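Local coordinates for protein, Family 18 Chitinase (Crocus vernus, PDB 3SIM) that probably hydrolyses the beta-1,4 linkages of chitin, as a plant glycosyl hydrolase of family 18 built on a TIM barrel, at residues Asp123-Lys134 with Ser158-Tyr169. Residues are numbered along the deposited sequence; the frame is centred on the assembly and turned at random.
Sequences DIDYEHFQNTDK and SISPFPSVDEYY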
loop_
_atom_site.group_PDB
_atom_site.type_symbol
_atom_site.label_atom_id
_atom_site.label_comp_id
_atom_site.label_asym_id
_atom_site.label_seq_id
_atom_site.Cartn_x
_atom_site.Cartn_y
_atom_site.Cartn_z
ATOM N N ASP A 123 -4.833 1.457 -3.092
ATOM C CA ASP A 123 -4.309 1.488 -1.743
ATOM C C ASP A 123 -4.255 2.946 -1.263
ATOM O O ASP A 123 -3.931 3.815 -1.998
ATOM C CB ASP A 123 -2.937 0.838 -1.627
ATOM C CG ASP A 123 -2.256 1.072 -0.237
ATOM O OD1 ASP A 123 -2.814 0.772 0.812
ATOM O OD2 ASP A 123 -1.196 1.627 -0.210
ATOM N N ILE A 124 -4.533 3.147 -0.001
ATOM C CA ILE A 124 -4.521 4.488 0.539
ATOM C C ILE A 124 -3.314 4.762 1.432
ATOM O O ILE A 124 -3.162 4.149 2.442
ATOM C CB ILE A 124 -5.811 4.839 1.305
ATOM C CG1 ILE A 124 -7.064 4.342 0.557
ATOM C CG2 ILE A 124 -5.811 6.237 1.680
ATOM C CD1 ILE A 124 -7.271 4.932 -0.756
ATOM N N ASP A 125 -2.440 5.637 0.997
ATOM C CA ASP A 125 -1.207 5.961 1.718
ATOM C C ASP A 125 -0.907 7.479 1.943
ATOM O O ASP A 125 0.182 7.899 1.791
ATOM C CB ASP A 125 0.014 5.190 1.185
ATOM C CG ASP A 125 1.343 5.421 2.068
ATOM O OD1 ASP A 125 2.354 5.619 1.476
ATOM O OD2 ASP A 125 1.280 5.460 3.268
ATOM N N TYR A 126 -1.913 8.278 2.247
ATOM C CA TYR A 126 -1.678 9.605 2.744
ATOM C C TYR A 126 -1.089 9.557 4.186
ATOM O O TYR A 126 -1.507 8.785 4.987
ATOM C CB TYR A 126 -2.898 10.461 2.664
ATOM C CG TYR A 126 -3.297 10.886 1.316
ATOM C CD1 TYR A 126 -2.733 11.999 0.721
ATOM C CD2 TYR A 126 -4.279 10.205 0.624
ATOM C CE1 TYR A 126 -3.101 12.383 -0.526
ATOM C CE2 TYR A 126 -4.668 10.594 -0.594
ATOM C CZ TYR A 126 -4.084 11.680 -1.191
ATOM O OH TYR A 126 -4.484 12.027 -2.413
ATOM N N GLU A 127 -0.075 10.354 4.440
ATOM C CA GLU A 127 0.645 10.384 5.700
ATOM C C GLU A 127 0.722 11.762 6.486
ATOM O O GLU A 127 1.299 11.859 7.530
ATOM C CB GLU A 127 2.009 9.692 5.538
ATOM C CG GLU A 127 1.969 8.260 4.927
ATOM C CD GLU A 127 3.317 7.530 4.872
ATOM O OE1 GLU A 127 4.326 8.088 5.189
ATOM O OE2 GLU A 127 3.365 6.387 4.509
ATOM N N HIS A 128 0.191 12.809 5.877
ATOM C CA HIS A 128 0.193 14.125 6.457
ATOM C C HIS A 128 -1.149 14.801 6.317
ATOM O O HIS A 128 -1.730 14.804 5.292
ATOM C CB HIS A 128 1.359 14.976 5.930
ATOM C CG HIS A 128 2.676 14.284 5.982
ATOM N ND1 HIS A 128 3.519 14.390 7.045
ATOM C CD2 HIS A 128 3.282 13.464 5.107
ATOM C CE1 HIS A 128 4.582 13.662 6.831
ATOM N NE2 HIS A 128 4.462 13.082 5.668
ATOM N N PHE A 129 -1.627 15.298 7.437
ATOM C CA PHE A 129 -2.969 15.813 7.599
ATOM C C PHE A 129 -3.090 17.258 8.196
ATOM O O PHE A 129 -4.100 17.626 8.658
ATOM C CB PHE A 129 -3.882 14.791 8.297
ATOM C CG PHE A 129 -3.857 13.388 7.709
ATOM C CD1 PHE A 129 -4.778 12.996 6.786
ATOM C CD2 PHE A 129 -2.939 12.478 8.082
ATOM C CE1 PHE A 129 -4.776 11.715 6.256
ATOM C CE2 PHE A 129 -2.923 11.215 7.536
ATOM C CZ PHE A 129 -3.852 10.834 6.664
ATOM N N GLN A 130 -2.027 18.030 8.143
ATOM C CA GLN A 130 -1.941 19.349 8.730
ATOM C C GLN A 130 -2.847 20.410 8.096
ATOM O O GLN A 130 -3.069 21.401 8.662
ATOM C CB GLN A 130 -0.503 19.840 8.767
ATOM C CG GLN A 130 0.344 19.317 9.834
ATOM C CD GLN A 130 1.795 19.680 9.615
ATOM O OE1 GLN A 130 2.261 20.625 10.166
ATOM N NE2 GLN A 130 2.491 18.908 8.859
ATOM N N ASN A 131 -3.338 20.167 6.906
ATOM C CA ASN A 131 -4.260 21.058 6.215
ATOM C C ASN A 131 -5.690 20.482 6.002
ATOM O O ASN A 131 -6.381 20.905 5.119
ATOM C CB ASN A 131 -3.667 21.540 4.884
ATOM C CG ASN A 131 -2.305 22.177 5.028
ATOM O OD1 ASN A 131 -2.140 23.079 5.762
ATOM N ND2 ASN A 131 -1.351 21.661 4.363
ATOM N N THR A 132 -6.059 19.489 6.789
ATOM C CA THR A 132 -7.306 18.785 6.727
ATOM C C THR A 132 -7.818 18.362 8.104
ATOM O O THR A 132 -7.248 18.684 9.086
ATOM C CB THR A 132 -7.251 17.547 5.777
ATOM O OG1 THR A 132 -8.549 17.253 5.325
ATOM C CG2 THR A 132 -6.610 16.320 6.457
ATOM N N ASP A 133 -8.919 17.646 8.132
ATOM C CA ASP A 133 -9.487 17.060 9.322
ATOM C C ASP A 133 -9.940 15.652 9.014
ATOM O O ASP A 133 -10.148 15.341 7.876
ATOM C CB ASP A 133 -10.626 17.904 9.885
ATOM C CG ASP A 133 -11.836 17.928 9.000
ATOM O OD1 ASP A 133 -12.595 17.013 9.050
ATOM O OD2 ASP A 133 -12.012 18.867 8.254
ATOM N N LYS A 134 -10.100 14.841 10.057
ATOM C CA LYS A 134 -10.365 13.403 9.955
ATOM C C LYS A 134 -11.670 13.063 9.230
ATOM O O LYS A 134 -11.724 12.106 8.518
ATOM C CB LYS A 134 -10.293 12.675 11.300
ATOM C CG LYS A 134 -11.262 13.124 12.378
ATOM C CD LYS A 134 -10.903 12.678 13.770
ATOM C CE LYS A 134 -11.815 13.263 14.833
ATOM N NZ LYS A 134 -11.459 12.881 16.164
ATOM N N SER A 158 -7.317 -1.334 -0.074
ATOM C CA SER A 158 -6.513 -1.404 1.129
ATOM C C SER A 158 -6.116 -0.019 1.707
ATOM O O SER A 158 -6.071 0.952 1.020
ATOM C CB SER A 158 -5.218 -2.173 0.869
ATOM O OG SER A 158 -4.436 -1.575 -0.114
ATOM N N ILE A 159 -5.768 -0.017 2.973
ATOM C CA ILE A 159 -5.222 1.149 3.647
ATOM C C ILE A 159 -3.865 0.821 4.281
ATOM O O ILE A 159 -3.642 -0.280 4.632
ATOM C CB ILE A 159 -6.212 1.805 4.662
ATOM C CG1 ILE A 159 -6.643 0.839 5.763
ATOM C CG2 ILE A 159 -7.394 2.359 4.008
ATOM C CD1 ILE A 159 -7.535 1.408 6.793
ATOM N N SER A 160 -2.979 1.797 4.433
ATOM C CA SER A 160 -1.679 1.552 4.989
ATOM C C SER A 160 -1.301 2.482 6.165
ATOM O O SER A 160 -0.397 3.193 6.079
ATOM C CB SER A 160 -0.586 1.506 3.901
ATOM O OG SER A 160 -0.922 0.831 2.758
ATOM N N PRO A 161 -2.019 2.396 7.270
ATOM C CA PRO A 161 -1.767 3.210 8.445
ATOM C C PRO A 161 -0.536 2.822 9.312
ATOM O O PRO A 161 0.150 1.871 9.078
ATOM C CB PRO A 161 -3.074 3.074 9.235
ATOM C CG PRO A 161 -3.511 1.831 8.986
ATOM C CD PRO A 161 -3.063 1.434 7.579
ATOM N N PHE A 162 -0.286 3.645 10.314
ATOM C CA PHE A 162 0.708 3.463 11.358
ATOM C C PHE A 162 0.296 4.350 12.551
ATOM O O PHE A 162 -0.593 5.134 12.419
ATOM C CB PHE A 162 2.153 3.716 10.879
ATOM C CG PHE A 162 2.330 4.971 10.101
ATOM C CD1 PHE A 162 2.064 5.056 8.732
ATOM C CD2 PHE A 162 2.744 6.115 10.730
ATOM C CE1 PHE A 162 2.221 6.241 8.073
ATOM C CE2 PHE A 162 2.885 7.275 10.039
ATOM C CZ PHE A 162 2.617 7.324 8.730
ATOM N N PRO A 163 0.934 4.187 13.699
ATOM C CA PRO A 163 0.351 4.704 14.925
ATOM C C PRO A 163 0.130 6.212 14.854
ATOM O O PRO A 163 -0.909 6.608 15.170
ATOM C CB PRO A 163 1.373 4.363 15.950
ATOM C CG PRO A 163 1.902 3.088 15.525
ATOM C CD PRO A 163 1.972 3.213 14.004
ATOM N N SER A 164 1.068 6.983 14.346
ATOM C CA SER A 164 0.885 8.434 14.308
ATOM C C SER A 164 -0.261 8.955 13.427
ATOM O O SER A 164 -0.696 9.999 13.634
ATOM C CB SER A 164 2.155 9.208 14.067
ATOM O OG SER A 164 2.684 8.845 12.871
ATOM N N VAL A 165 -0.701 8.161 12.465
ATOM C CA VAL A 165 -1.858 8.454 11.665
ATOM C C VAL A 165 -3.140 7.675 11.970
ATOM O O VAL A 165 -4.078 7.776 11.272
ATOM C CB VAL A 165 -1.540 8.449 10.145
ATOM C CG1 VAL A 165 -0.509 9.494 9.822
ATOM C CG2 VAL A 165 -1.160 7.090 9.678
ATOM N N ASP A 166 -3.163 6.950 13.054
ATOM C CA ASP A 166 -4.271 6.097 13.371
ATOM C C ASP A 166 -5.617 6.842 13.504
ATOM O O ASP A 166 -6.589 6.289 13.192
ATOM C CB ASP A 166 -4.013 5.254 14.623
ATOM C CG ASP A 166 -3.334 3.925 14.325
ATOM O OD1 ASP A 166 -3.437 3.378 13.257
ATOM O OD2 ASP A 166 -2.717 3.508 15.201
ATOM N N GLU A 167 -5.606 8.080 13.966
ATOM C CA GLU A 167 -6.818 8.842 14.188
ATOM C C GLU A 167 -7.613 9.039 12.884
ATOM O O GLU A 167 -8.771 8.813 12.850
ATOM C CB GLU A 167 -6.545 10.173 14.928
ATOM C CG GLU A 167 -7.800 10.971 15.199
ATOM C CD GLU A 167 -7.622 12.261 15.997
ATOM O OE1 GLU A 167 -6.548 12.801 16.050
ATOM O OE2 GLU A 167 -8.598 12.726 16.554
ATOM N N TYR A 168 -6.892 9.410 11.835
ATOM C CA TYR A 168 -7.385 9.592 10.474
ATOM C C TYR A 168 -7.897 8.339 9.772
ATOM O O TYR A 168 -8.985 8.300 9.332
ATOM C CB TYR A 168 -6.314 10.295 9.635
ATOM C CG TYR A 168 -5.825 11.571 10.264
ATOM C CD1 TYR A 168 -6.554 12.710 10.196
ATOM C CD2 TYR A 168 -4.671 11.584 11.011
ATOM C CE1 TYR A 168 -6.158 13.828 10.799
ATOM C CE2 TYR A 168 -4.232 12.737 11.616
ATOM C CZ TYR A 168 -4.991 13.859 11.517
ATOM O OH TYR A 168 -4.577 15.012 12.083
ATOM N N TYR A 169 -7.089 7.297 9.816
ATOM C CA TYR A 169 -7.450 5.974 9.349
ATOM C C TYR A 169 -8.602 5.257 10.087
ATOM O O TYR A 169 -9.368 4.585 9.499
ATOM C CB TYR A 169 -6.210 5.103 9.083
ATOM C CG TYR A 169 -5.425 5.608 7.890
ATOM C CD1 TYR A 169 -5.831 5.285 6.627
ATOM C CD2 TYR A 169 -4.345 6.484 8.021
ATOM C CE1 TYR A 169 -5.219 5.753 5.546
ATOM C CE2 TYR A 169 -3.690 6.960 6.906
ATOM C CZ TYR A 169 -4.148 6.599 5.659
ATOM O OH TYR A 169 -3.585 7.013 4.552
HETATM O O HOH W 1 -5.300 17.598 11.078
#
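Phe129 and Tyr168 form an offset stack in a TIM barrel, with ring centroids 4.1 Å apart and planes only 8° from parallel. The side chains run in opposite directions, so Phe129 CB lies over the Tyr168 ring and Tyr168 CB over the Phe129 ring. A water joins the same pair, donating to Phe129 O and hydrogen-bonded to Tyr168 OH. Replacing Tyr168 with an alanine would probably uncover this face of Phe129 and cost the water one of its anchors. Val165 CG1 and Tyr169 CE2 meet the edge of the Phe129 ring, and Phe137 of helix 134-150 packs edge-to-face against it. Tyr169 OH donates to Tyr126 O (2.8 Å), in the carbonyl plane and on a lone pair. Phe162 turns its edge to Glu127, with CE1 3.6 Å from Glu127 CD and the carboxylate 76° from the ring plane. Asp123, Asp125 and Glu127 match the DxDxE signature of family 18. Asp123 and Asp125 lie on strand 121-125, and Glu127 just past it. This strand pairs in parallel with strand 156-159 within a beta-alpha-beta unit. Ile124 N bonds to Ser158 O (2.9 Å), and Ser160 N to Ile124 O (3.1 Å). At the outer end, Lys134 NZ makes a salt bridge to Glu167 OE2 (2.9 Å). Asp123 has CG anti to its backbone N (chi1 170°), which brings OD1 to Ser160. Ser160 OG donates to the syn side of Asp123 OD1 at 2.7 Å.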